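Local coordinates for virulence protein STM3117 (Salmonella enterica subsp. enterica serovar Typhimurium, PDB 3HUH) that promotes bacterial replication inside host macrophages and belongs to the glyoxalase/dioxygenase (vicinal oxygen chelate) superfamily, at the interface of chains A and B. Sequence-based numbering; all coordinates share one arbitrary frame. Chains: chain A/B, Virulence protein STM3117.

The interface of chains A and B. Residues chain A 90-92, 120-121, 125, 143; chain B 23-26.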
# COMPACT_ATOMS: atom_id res chain seq x y z
N CYS A 90 4.53 -2.78 4.83
CA CYS A 90 5.45 -2.48 5.91
C CYS A 90 5.08 -1.16 6.56
O CYS A 90 4.95 -0.14 5.88
CB CYS A 90 6.89 -2.41 5.41
SG CYS A 90 8.06 -1.88 6.70
N PHE A 91 4.91 -1.19 7.88
CA PHE A 91 4.55 0.00 8.64
C PHE A 91 5.70 0.37 9.57
O PHE A 91 6.29 -0.51 10.20
CB PHE A 91 3.31 -0.27 9.49
CG PHE A 91 2.07 -0.51 8.69
CD1 PHE A 91 1.40 0.54 8.08
CD2 PHE A 91 1.57 -1.80 8.52
CE1 PHE A 91 0.25 0.32 7.32
CE2 PHE A 91 0.43 -2.04 7.76
CZ PHE A 91 -0.23 -0.98 7.16
N ILE A 92 6.02 1.65 9.65
CA ILE A 92 7.09 2.09 10.54
C ILE A 92 6.49 2.45 11.89
O ILE A 92 5.47 3.14 11.97
CB ILE A 92 7.83 3.34 10.01
CG1 ILE A 92 8.48 3.03 8.66
CG2 ILE A 92 8.87 3.79 11.03
CD1 ILE A 92 9.45 1.86 8.68
N GLY A 120 15.00 -0.71 4.54
CA GLY A 120 13.87 0.19 4.47
C GLY A 120 14.03 1.11 3.27
O GLY A 120 15.05 1.08 2.59
N ALA A 121 13.02 1.93 3.01
CA ALA A 121 13.09 2.85 1.88
C ALA A 121 14.27 3.81 2.00
O ALA A 121 14.90 4.15 1.01
CB ALA A 121 11.78 3.63 1.78
N ILE A 125 16.26 -1.24 8.72
CA ILE A 125 15.18 -1.33 9.70
C ILE A 125 15.19 -2.70 10.36
O ILE A 125 15.76 -3.66 9.82
CB ILE A 125 13.79 -1.13 9.03
CG1 ILE A 125 13.57 -2.21 7.96
CG2 ILE A 125 13.71 0.27 8.40
CD1 ILE A 125 12.23 -2.08 7.21
N TYR A 143 13.25 2.05 12.34
CA TYR A 143 14.52 2.39 11.71
C TYR A 143 15.66 2.32 12.71
O TYR A 143 15.44 2.74 13.87
CB TYR A 143 14.46 3.79 11.09
CG TYR A 143 14.05 3.79 9.64
CD1 TYR A 143 12.71 3.88 9.27
CD2 TYR A 143 15.00 3.64 8.63
CE1 TYR A 143 12.32 3.81 7.93
CE2 TYR A 143 14.63 3.57 7.29
CZ TYR A 143 13.29 3.65 6.95
OH TYR A 143 12.94 3.57 5.63
N ARG B 23 3.75 5.53 9.65
CA ARG B 23 3.51 5.59 8.22
C ARG B 23 3.84 4.27 7.56
O ARG B 23 4.35 3.34 8.19
CB ARG B 23 4.45 6.65 7.62
CG ARG B 23 5.93 6.30 7.83
CD ARG B 23 6.89 7.39 7.34
NE ARG B 23 8.30 7.01 7.50
CZ ARG B 23 8.97 7.04 8.65
NH1 ARG B 23 8.38 7.43 9.78
NH2 ARG B 23 10.24 6.65 8.68
N ILE B 24 3.53 4.18 6.27
CA ILE B 24 3.84 3.01 5.47
C ILE B 24 5.25 3.30 4.95
O ILE B 24 5.54 4.42 4.54
CB ILE B 24 2.91 2.88 4.25
CG1 ILE B 24 1.48 2.62 4.71
CG2 ILE B 24 3.40 1.77 3.32
CD1 ILE B 24 0.43 2.78 3.60
N ASP B 25 6.13 2.31 5.00
CA ASP B 25 7.49 2.50 4.51
C ASP B 25 7.55 1.98 3.09
O ASP B 25 8.09 2.63 2.19
CB ASP B 25 8.49 1.72 5.36
CG ASP B 25 9.92 1.98 4.93
OD1 ASP B 25 10.44 3.07 5.25
OD2 ASP B 25 10.52 1.11 4.26
N HIS B 26 7.00 0.80 2.89
CA HIS B 26 7.01 0.17 1.58
C HIS B 26 5.97 -0.93 1.52
O HIS B 26 5.28 -1.20 2.51
CB HIS B 26 8.40 -0.42 1.30
CG HIS B 26 8.82 -1.46 2.29
ND1 HIS B 26 8.47 -2.79 2.18
CD2 HIS B 26 9.58 -1.37 3.41
CE1 HIS B 26 9.00 -3.47 3.18
NE2 HIS B 26 9.68 -2.63 3.94
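With CG anti to its backbone N (chi1 -176°), B:Asp25 sends its carboxylate across to A:Tyr143 and A:Ala121, while B:His26, its CG between the backbone N and the carbonyl carbon (chi1 60°), turns one ring face to A:Cys90 CB, a CH-pi contact offset toward the rim. In this vicinal oxygen chelate (VOC) superfamily member, main-chain pairing joins the edges and side chains lock the join; many VOC dimers pair modules across chains, and this is probably an example. Strand 21-30 of B runs antiparallel to strand 88-93 of A, and the two-fold axis repeats the join. Backbone bonds stitch the edges, A:Cys90 N to B:His26 O, B:Asp25 N to A:Cys90 O and A:Ile92 N to B:Arg23 O (2.8 Å). B:His26 probably occupies the position of a VOC metal ligand. The carboxylate illustrates the side-chain lock, gripped at both oxygens. A:Tyr143 OH donates to B:Asp25 OD1 at 2.6 Å, on the syn side, with ring and carboxylate planes 63° apart; A:Ala121 N reaches the syn lone pair of B:Asp25 OD2 at 2.9 Å. These two bonds fix the carboxylate's rotation. CG2 of A:Ile125, from the same chain, sits over one face of the A:Tyr143 ring and probably helps to hold it. B:Arg23 stretches alongside A:Ile92, whose CG1 lies over one guanidinium face, toward its rim. CB of B:Asp25 packs on A:Ile92 CD1 (3.5 Å), and A:Phe91 CE1 meets B:Ile24 CG1 at 3.7 Å.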